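Local coordinates for protein glucosamine-6-phosphate deaminase (Thermotoga maritima, PDB 1J5X) that contains a SIS domain, an alpha/beta fold in which helices pack against a parallel beta sheet, at residues 69-74 / 80-85; 122-127 / 144-149; 171-176 / 181-186. All coordinates share one frame; numbering follows the deposited sequence.

Interaction 1: 69-74 / 80-85; sequences TISYYF and IRTKAI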
loop_
_atom_site.group_PDB
_atom_site.type_symbol
_atom_site.label_atom_id
_atom_site.label_comp_id
_atom_site.label_asym_id
_atom_site.label_seq_id
_atom_site.Cartn_x
_atom_site.Cartn_y
_atom_site.Cartn_z
ATOM N N THR A 69 -1.618 -1.438 6.223
ATOM C CA THR A 69 -0.348 -0.725 6.373
ATOM C C THR A 69 -0.433 0.397 7.401
ATOM O O THR A 69 0.424 0.487 8.295
ATOM C CB THR A 69 0.110 -0.150 5.032
ATOM O OG1 THR A 69 0.123 -1.225 4.061
ATOM C CG2 THR A 69 1.595 0.408 5.176
ATOM N N ILE A 70 -1.484 1.234 7.337
ATOM C CA ILE A 70 -1.541 2.313 8.299
ATOM C C ILE A 70 -1.881 1.813 9.706
ATOM O O ILE A 70 -1.403 2.380 10.699
ATOM C CB ILE A 70 -2.495 3.451 7.778
ATOM C CG1 ILE A 70 -2.437 4.695 8.697
ATOM C CG2 ILE A 70 -3.924 2.916 7.654
ATOM C CD1 ILE A 70 -0.974 5.329 8.783
ATOM N N SER A 71 -2.643 0.716 9.827
ATOM C CA SER A 71 -3.003 0.178 11.155
ATOM C C SER A 71 -1.689 -0.165 11.927
ATOM O O SER A 71 -1.552 0.125 13.147
ATOM C CB SER A 71 -3.902 -1.077 11.052
ATOM O OG SER A 71 -3.252 -2.232 10.539
ATOM N N TYR A 72 -0.729 -0.757 11.235
ATOM C CA TYR A 72 0.544 -1.084 11.939
ATOM C C TYR A 72 1.186 0.222 12.424
ATOM O O TYR A 72 1.651 0.336 13.569
ATOM C CB TYR A 72 1.602 -1.728 11.035
ATOM C CG TYR A 72 1.434 -3.189 10.694
ATOM C CD1 TYR A 72 1.790 -4.175 11.595
ATOM C CD2 TYR A 72 0.956 -3.572 9.459
ATOM C CE1 TYR A 72 1.667 -5.527 11.274
ATOM C CE2 TYR A 72 0.833 -4.879 9.121
ATOM C CZ TYR A 72 1.188 -5.867 10.027
ATOM O OH TYR A 72 1.082 -7.193 9.678
ATOM N N TYR A 73 1.273 1.211 11.532
ATOM C CA TYR A 73 1.922 2.469 11.897
ATOM C C TYR A 73 1.231 3.215 13.035
ATOM O O TYR A 73 1.893 3.797 13.927
ATOM C CB TYR A 73 2.043 3.361 10.668
ATOM C CG TYR A 73 3.081 4.462 10.814
ATOM C CD1 TYR A 73 4.442 4.165 10.849
ATOM C CD2 TYR A 73 2.697 5.785 10.960
ATOM C CE1 TYR A 73 5.404 5.166 11.031
ATOM C CE2 TYR A 73 3.644 6.797 11.129
ATOM C CZ TYR A 73 5.000 6.491 11.176
ATOM O OH TYR A 73 5.943 7.467 11.427
ATOM N N PHE A 74 -0.090 3.269 12.994
ATOM C CA PHE A 74 -0.825 3.920 14.093
ATOM C C PHE A 74 -0.576 3.273 15.448
ATOM O O PHE A 74 -0.366 3.964 16.463
ATOM C CB PHE A 74 -2.335 3.899 13.853
ATOM C CG PHE A 74 -2.831 5.175 13.283
ATOM C CD1 PHE A 74 -2.402 5.588 12.029
ATOM C CD2 PHE A 74 -3.762 5.958 13.986
ATOM C CE1 PHE A 74 -2.890 6.754 11.472
ATOM C CE2 PHE A 74 -4.260 7.139 13.439
ATOM C CZ PHE A 74 -3.832 7.540 12.191
ATOM N N ILE A 80 -1.859 2.618 20.421
ATOM C CA ILE A 80 -3.275 2.351 20.672
ATOM C C ILE A 80 -3.575 1.044 19.964
ATOM O O ILE A 80 -2.851 0.663 19.060
ATOM C CB ILE A 80 -4.133 3.480 20.062
ATOM C CG1 ILE A 80 -3.834 3.596 18.567
ATOM C CG2 ILE A 80 -3.764 4.811 20.695
ATOM C CD1 ILE A 80 -4.553 4.739 17.901
ATOM N N ARG A 81 -4.608 0.344 20.380
ATOM C CA ARG A 81 -4.953 -0.910 19.758
ATOM C C ARG A 81 -5.561 -0.605 18.363
ATOM O O ARG A 81 -6.397 0.283 18.283
ATOM C CB ARG A 81 -5.991 -1.637 20.614
ATOM C CG ARG A 81 -5.436 -2.082 22.002
ATOM C CD ARG A 81 -6.559 -2.568 22.956
ATOM N NE ARG A 81 -7.430 -1.465 23.370
ATOM C CZ ARG A 81 -8.743 -1.560 23.603
ATOM N NH1 ARG A 81 -9.385 -2.726 23.468
ATOM N NH2 ARG A 81 -9.428 -0.469 23.958
ATOM N N THR A 82 -5.121 -1.305 17.327
ATOM C CA THR A 82 -5.739 -1.098 15.967
ATOM C C THR A 82 -6.151 -2.416 15.351
ATOM O O THR A 82 -5.637 -3.456 15.717
ATOM C CB THR A 82 -4.763 -0.407 14.968
ATOM O OG1 THR A 82 -3.637 -1.264 14.682
ATOM C CG2 THR A 82 -4.269 0.938 15.552
ATOM N N LYS A 83 -7.085 -2.400 14.391
ATOM C CA LYS A 83 -7.475 -3.614 13.691
ATOM C C LYS A 83 -7.713 -3.140 12.240
ATOM O O LYS A 83 -8.203 -2.043 12.025
ATOM C CB LYS A 83 -8.807 -4.244 14.187
ATOM C CG LYS A 83 -8.831 -4.801 15.578
ATOM C CD LYS A 83 -10.154 -5.573 15.807
ATOM C CE LYS A 83 -10.335 -6.728 14.798
ATOM N NZ LYS A 83 -11.678 -7.501 14.970
ATOM N N ALA A 84 -7.257 -3.932 11.286
ATOM C CA ALA A 84 -7.510 -3.639 9.843
ATOM C C ALA A 84 -8.488 -4.786 9.493
ATOM O O ALA A 84 -8.233 -5.982 9.836
ATOM C CB ALA A 84 -6.229 -3.780 9.048
ATOM N N ILE A 85 -9.602 -4.445 8.825
ATOM C CA ILE A 85 -10.620 -5.462 8.509
ATOM C C ILE A 85 -11.139 -5.266 7.084
ATOM O O ILE A 85 -11.436 -4.119 6.686
ATOM C CB ILE A 85 -11.881 -5.289 9.436
ATOM C CG1 ILE A 85 -11.421 -5.165 10.918
ATOM C CG2 ILE A 85 -12.901 -6.474 9.235
ATOM C CD1 ILE A 85 -12.491 -4.660 11.919
#
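T82 lies against the turn of helix at S71, and both branches of its side chain are used. OG1 donates a hydrogen bond to S71 O at 2.9 Å. The hydroxyl does not come in along a carbonyl lone pair. It sits 55° out of the carbonyl plane, above it. OG1 reaches this spot because it stands between the backbone N and the carbonyl carbon of T82 (chi1 66°). The methyl CG2 is then beside the backbone N and meets F74 CB at 3.9 Å. One threonine thus serves a helical carbonyl and an aromatic side chain one turn further on.

The small S71 side chain faces the strand, where the two backbones come close, with the CA atoms of S71 and T82 5.7 Å apart. Its CB is 3.6 Å from T82 OG1. Its OG lies 3.7 Å from A84 CB, but this is only packing: the hydroxyl is hydrogen-bonded back to L68 O in its own helix. These residues belong to a beta-alpha-beta crossover made of strand 54-59, helix 62-78 and strand 81-86. The helix runs back over the sheet, and the short segments are nearly antiparallel (176°), with axes 7.7 Å apart. The strand turns T82 and A84 toward the helix and R81 and K83 away from it.

Just before the strand the contact is mainly apolar. F74 and I80 lie side by side and point the same way. I80 CD1 reaches the edge of the F74 ring, near its plane, 4.2 Å from CD2. I70 CD1, from one turn earlier in the helix, also meets the ring at its edge. F57 of the adjoining strand 54-59 packs edge-to-face with F74. The backbone of strand 81-86 pairs with that same strand.

Interaction 2: 122-127 / 144-149; sequences VLKKRN and ESDLPL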
loop_
_atom_site.group_PDB
_atom_site.type_symbol
_atom_site.label_atom_id
_atom_site.label_comp_id
_atom_site.label_asym_id
_atom_site.label_seq_id
_atom_site.Cartn_x
_atom_site.Cartn_y
_atom_site.Cartn_z
ATOM N N VAL A 122 -23.181 -0.187 9.508
ATOM C CA VAL A 122 -23.054 -1.110 10.629
ATOM C C VAL A 122 -22.231 -0.441 11.761
ATOM O O VAL A 122 -22.604 -0.497 12.942
ATOM C CB VAL A 122 -22.298 -2.408 10.151
ATOM C CG1 VAL A 122 -21.717 -3.177 11.368
ATOM C CG2 VAL A 122 -23.249 -3.318 9.374
ATOM N N LEU A 123 -21.115 0.196 11.418
ATOM C CA LEU A 123 -20.264 0.769 12.477
ATOM C C LEU A 123 -20.956 1.923 13.164
ATOM O O LEU A 123 -20.864 2.072 14.395
ATOM C CB LEU A 123 -18.908 1.235 11.919
ATOM C CG LEU A 123 -18.052 0.027 11.548
ATOM C CD1 LEU A 123 -16.937 0.411 10.541
ATOM C CD2 LEU A 123 -17.427 -0.537 12.865
ATOM N N LYS A 124 -21.673 2.717 12.381
ATOM C CA LYS A 124 -22.365 3.864 12.966
ATOM C C LYS A 124 -23.461 3.396 13.899
ATOM O O LYS A 124 -23.687 3.997 14.932
ATOM C CB LYS A 124 -22.949 4.767 11.865
ATOM C CG LYS A 124 -21.912 5.737 11.242
ATOM C CD LYS A 124 -22.406 6.397 9.949
ATOM C CE LYS A 124 -23.373 7.522 10.203
ATOM N NZ LYS A 124 -24.004 7.990 8.895
ATOM N N LYS A 125 -24.138 2.318 13.538
ATOM C CA LYS A 125 -25.187 1.775 14.380
ATOM C C LYS A 125 -24.618 1.089 15.611
ATOM O O LYS A 125 -25.362 0.819 16.555
ATOM C CB LYS A 125 -26.066 0.805 13.605
ATOM C CG LYS A 125 -26.921 1.488 12.542
ATOM C CD LYS A 125 -27.662 0.460 11.719
ATOM C CE LYS A 125 -28.525 1.081 10.597
ATOM N NZ LYS A 125 -29.148 -0.056 9.830
ATOM N N ARG A 126 -23.316 0.821 15.615
ATOM C CA ARG A 126 -22.643 0.220 16.766
ATOM C C ARG A 126 -21.829 1.248 17.570
ATOM O O ARG A 126 -20.844 0.913 18.193
ATOM C CB ARG A 126 -21.701 -0.916 16.338
ATOM C CG ARG A 126 -22.407 -2.170 15.845
ATOM C CD ARG A 126 -21.430 -3.355 15.913
ATOM N NE ARG A 126 -21.857 -4.512 15.118
ATOM C CZ ARG A 126 -21.248 -5.705 15.108
ATOM N NH1 ARG A 126 -20.168 -5.929 15.857
ATOM N NH2 ARG A 126 -21.720 -6.686 14.349
ATOM N N ASN A 127 -22.218 2.507 17.530
ATOM C CA ASN A 127 -21.506 3.517 18.311
ATOM C C ASN A 127 -20.054 3.750 17.934
ATOM O O ASN A 127 -19.221 4.086 18.784
ATOM C CB ASN A 127 -21.601 3.192 19.828
ATOM C CG ASN A 127 -21.068 4.345 20.733
ATOM O OD1 ASN A 127 -20.338 3.989 21.812
ATOM N ND2 ASN A 127 -21.334 5.532 20.468
ATOM N N GLU A 144 -21.980 10.158 3.766
ATOM C CA GLU A 144 -22.535 9.290 4.840
ATOM C C GLU A 144 -21.634 8.994 6.039
ATOM O O GLU A 144 -22.108 8.473 7.059
ATOM C CB GLU A 144 -23.006 7.989 4.210
ATOM C CG GLU A 144 -24.312 8.197 3.377
ATOM C CD GLU A 144 -24.585 7.065 2.395
ATOM O OE1 GLU A 144 -24.395 5.889 2.770
ATOM O OE2 GLU A 144 -25.006 7.339 1.219
ATOM N N SER A 145 -20.357 9.324 5.914
ATOM C CA SER A 145 -19.450 9.079 7.029
ATOM C C SER A 145 -19.645 10.241 7.995
ATOM O O SER A 145 -20.135 11.317 7.603
ATOM C CB SER A 145 -18.006 9.023 6.530
ATOM O OG SER A 145 -17.590 10.252 5.900
ATOM N N ASP A 146 -19.281 10.045 9.258
ATOM C CA ASP A 146 -19.391 11.096 10.241
ATOM C C ASP A 146 -18.413 12.242 10.009
ATOM O O ASP A 146 -18.746 13.408 10.257
ATOM C CB ASP A 146 -19.124 10.552 11.647
ATOM C CG ASP A 146 -20.208 9.629 12.138
ATOM O OD1 ASP A 146 -21.391 9.969 11.967
ATOM O OD2 ASP A 146 -19.895 8.565 12.711
ATOM N N LEU A 147 -17.213 11.912 9.520
ATOM C CA LEU A 147 -16.134 12.876 9.335
ATOM C C LEU A 147 -15.467 12.559 7.998
ATOM O O LEU A 147 -14.550 11.715 7.895
ATOM C CB LEU A 147 -15.093 12.712 10.478
ATOM C CG LEU A 147 -15.544 13.019 11.916
ATOM C CD1 LEU A 147 -14.512 12.518 12.922
ATOM C CD2 LEU A 147 -15.743 14.508 12.081
ATOM N N PRO A 148 -15.953 13.181 6.930
ATOM C CA PRO A 148 -15.351 12.914 5.632
ATOM C C PRO A 148 -13.981 13.550 5.517
ATOM O O PRO A 148 -13.736 14.601 6.085
ATOM C CB PRO A 148 -16.366 13.525 4.646
ATOM C CG PRO A 148 -16.958 14.650 5.470
ATOM C CD PRO A 148 -17.176 14.013 6.809
ATOM N N LEU A 149 -13.088 12.901 4.794
ATOM C CA LEU A 149 -11.745 13.414 4.590
ATOM C C LEU A 149 -11.493 13.141 3.129
ATOM O O LEU A 149 -11.047 12.059 2.751
ATOM C CB LEU A 149 -10.724 12.632 5.458
ATOM C CG LEU A 149 -9.249 12.976 5.197
ATOM C CD1 LEU A 149 -9.083 14.500 5.074
ATOM C CD2 LEU A 149 -8.371 12.411 6.332
#
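The carboxylate of D146 has the aliphatic chain of K124 passing on one side of its plane. K124 CE is 3.6 Å from D146 OD1, and K124 CG is 3.8 Å from D146 OD2. The two side chains slide past each other in opposite directions. K124 NZ stays 4.5 Å from D146 OD1, too far for a salt bridge. D146 OD2 has a separate partner, the backbone N of T130.

The other flat group is the peptide carbonyl of E144. K124 NZ donates to E144 O at 2.7 Å, in the carbonyl plane, with a C=O...N angle of 155°. A bend in the lysine chain at chi3 (78°) turns the ammonium onto this oxygen. N120 ND2 also donates to E144 O, which therefore has two side-chain donors. The negative end of helix 140-144 probably adds to its pull on the lysine. The E144 carboxylate is held by R140 instead.

This is a surface contact. It ties the last turn of helix 114-125, closed by a Schellman motif at N127, to the link between helix 140-144 and strand 147-150, the sheet's edge strand beside strand 128-134.

Interaction 3: 171-176 / 181-186; sequences LMFLAD and NSTERF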
loop_
_atom_site.group_PDB
_atom_site.type_symbol
_atom_site.label_atom_id
_atom_site.label_comp_id
_atom_site.label_asym_id
_atom_site.label_seq_id
_atom_site.Cartn_x
_atom_site.Cartn_y
_atom_site.Cartn_z
ATOM N N LEU A 171 -1.760 9.890 6.230
ATOM C CA LEU A 171 -2.191 9.343 7.496
ATOM C C LEU A 171 -0.959 9.053 8.367
ATOM O O LEU A 171 -1.095 9.186 9.545
ATOM C CB LEU A 171 -3.040 8.064 7.311
ATOM C CG LEU A 171 -4.314 8.279 6.473
ATOM C CD1 LEU A 171 -5.105 6.956 6.357
ATOM C CD2 LEU A 171 -5.121 9.364 7.090
HETATM N N MSE A 172 0.180 8.660 7.788
HETATM C CA MSE A 172 1.377 8.426 8.654
HETATM C C MSE A 172 1.744 9.779 9.273
HETATM O O MSE A 172 1.997 9.915 10.481
HETATM C CB MSE A 172 2.515 7.908 7.817
HETATM C CG MSE A 172 2.249 6.503 7.356
HETATM SE SE MSE A 172 3.727 5.820 6.272
HETATM C CE MSE A 172 4.999 5.385 7.704
ATOM N N PHE A 173 1.797 10.803 8.426
ATOM C CA PHE A 173 2.134 12.161 8.904
ATOM C C PHE A 173 1.166 12.626 9.978
ATOM O O PHE A 173 1.564 13.162 11.038
ATOM C CB PHE A 173 2.201 13.104 7.666
ATOM C CG PHE A 173 2.578 14.540 7.980
ATOM C CD1 PHE A 173 1.635 15.426 8.467
ATOM C CD2 PHE A 173 3.856 14.988 7.749
ATOM C CE1 PHE A 173 1.949 16.764 8.721
ATOM C CE2 PHE A 173 4.191 16.363 8.005
ATOM C CZ PHE A 173 3.235 17.219 8.484
ATOM N N LEU A 174 -0.117 12.429 9.744
ATOM C CA LEU A 174 -1.143 12.784 10.731
ATOM C C LEU A 174 -0.947 12.044 12.092
ATOM O O LEU A 174 -1.121 12.615 13.206
ATOM C CB LEU A 174 -2.522 12.433 10.154
ATOM C CG LEU A 174 -3.771 12.710 11.002
ATOM C CD1 LEU A 174 -5.041 12.668 10.199
ATOM C CD2 LEU A 174 -3.890 11.651 11.985
ATOM N N ALA A 175 -0.619 10.764 12.018
ATOM C CA ALA A 175 -0.417 10.032 13.276
ATOM C C ALA A 175 0.751 10.631 14.070
ATOM O O ALA A 175 0.648 10.810 15.308
ATOM C CB ALA A 175 -0.086 8.562 12.989
ATOM N N ASP A 176 1.847 10.918 13.377
ATOM C CA ASP A 176 2.983 11.464 14.096
ATOM C C ASP A 176 2.635 12.844 14.662
ATOM O O ASP A 176 3.045 13.192 15.778
ATOM C CB ASP A 176 4.195 11.549 13.211
ATOM C CG ASP A 176 4.867 10.189 13.017
ATOM O OD1 ASP A 176 5.066 9.469 14.049
ATOM O OD2 ASP A 176 5.208 9.834 11.871
ATOM N N ASN A 181 5.328 13.610 17.562
ATOM C CA ASN A 181 6.603 13.189 16.974
ATOM C C ASN A 181 7.048 14.110 15.872
ATOM O O ASN A 181 6.218 14.768 15.219
ATOM C CB ASN A 181 6.544 11.772 16.386
ATOM C CG ASN A 181 6.154 10.756 17.408
ATOM O OD1 ASN A 181 6.517 10.890 18.593
ATOM N ND2 ASN A 181 5.444 9.740 16.985
ATOM N N SER A 182 8.361 14.160 15.635
ATOM C CA SER A 182 8.888 15.028 14.587
ATOM C C SER A 182 8.494 14.494 13.215
ATOM O O SER A 182 8.592 13.300 12.960
ATOM C CB SER A 182 10.425 15.076 14.608
ATOM O OG SER A 182 10.861 15.839 13.487
ATOM N N THR A 183 8.073 15.376 12.312
ATOM C CA THR A 183 7.713 14.881 10.995
ATOM C C THR A 183 8.729 15.334 9.977
ATOM O O THR A 183 8.530 15.207 8.746
ATOM C CB THR A 183 6.294 15.407 10.620
ATOM O OG1 THR A 183 6.216 16.816 10.878
ATOM C CG2 THR A 183 5.242 14.682 11.416
ATOM N N GLU A 184 9.865 15.876 10.441
ATOM C CA GLU A 184 10.798 16.354 9.443
ATOM C C GLU A 184 11.287 15.325 8.422
ATOM O O GLU A 184 11.539 15.711 7.288
ATOM C CB GLU A 184 12.013 17.084 10.079
ATOM C CG GLU A 184 12.969 16.197 10.787
ATOM C CD GLU A 184 14.143 17.009 11.404
ATOM O OE1 GLU A 184 14.001 18.245 11.518
ATOM O OE2 GLU A 184 15.165 16.383 11.754
ATOM N N ARG A 185 11.416 14.036 8.773
ATOM C CA ARG A 185 11.873 13.094 7.792
ATOM C C ARG A 185 10.913 12.856 6.603
ATOM O O ARG A 185 11.345 12.390 5.558
ATOM C CB ARG A 185 12.211 11.745 8.415
ATOM C CG ARG A 185 13.641 11.777 9.018
ATOM C CD ARG A 185 14.646 11.117 8.016
ATOM N NE ARG A 185 14.948 9.792 8.477
ATOM C CZ ARG A 185 15.551 8.808 7.824
ATOM N NH1 ARG A 185 15.984 8.883 6.569
ATOM N NH2 ARG A 185 15.761 7.718 8.513
ATOM N N PHE A 186 9.658 13.204 6.765
ATOM C CA PHE A 186 8.717 12.993 5.624
ATOM C C PHE A 186 9.100 13.987 4.493
ATOM O O PHE A 186 9.011 13.643 3.330
ATOM C CB PHE A 186 7.276 13.219 6.094
ATOM C CG PHE A 186 6.718 12.086 6.910
ATOM C CD1 PHE A 186 6.401 10.832 6.327
ATOM C CD2 PHE A 186 6.461 12.267 8.285
ATOM C CE1 PHE A 186 5.832 9.784 7.088
ATOM C CE2 PHE A 186 5.904 11.247 9.044
ATOM C CZ PHE A 186 5.579 9.998 8.478
#
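F186 packs into the angle between M172, F173 and D176, and this is the close, buried part of the contact. M172, a selenomethionine, brings CB to 3.8 Å from F186 CZ. The F173 and F186 rings meet obliquely, with planes 59° apart, and F173 CD2 is 3.8 Å from F186 CD2. T183 packs on the same side of the F173 ring, nearer its face. With CG anti to the backbone N (chi1 -178°), F173 swings its ring out to T183. The T183 methyl CG2 sits over one face of the F173 ring in a CH-pi contact, 4.1 Å from the centroid, and T183 CB is 3.5 Å from F173 CE2.

D176 OD2 lies at the edge of the F186 ring, 3.2 Å from CE2. This buried oxygen also has a polar partner, Y73 OH of helix 62-78. Two successive helices are joined here by a short turn: helix 162-179 ends, the chain reverses, and helix 184-205 begins. The turn carries S182 OG, which accepts from E184 N in an ST turn.

Toward solvent, packing gives way to hydrogen bonds. N181 is partly exposed and pairs twice with D176. Its backbone N donates to D176 O at 2.9 Å. Its ND2 donates to D176 OD1 at 3.0 Å, on the anti side of the carboxylate, and nearly straight (168°). S182 and E184 are exposed and turn away from helix 162-179.

Interaction 3 is buried, interaction 1 partly buried, and interaction 2 lies at the surface. The chemistry follows. Interaction 3 is led by aromatic packing with a polar rim, interaction 1 mixes one hydroxyl bond with small apolar contacts, and interaction 2 rests on a lysine. Interactions 1 and 2 reach opposite edges of the same five-stranded sheet, through strands 81-86 and 147-150; their centres are 18 Å apart. Interactions 1 and 3 touch directly, helix 62-78 against helix 162-179. There Y73 CE1 packs against M172 CE, and I70 CD1 against M172 N. Interaction 2 touches neither, although helix 162-179 is the next helix after strand 147-150.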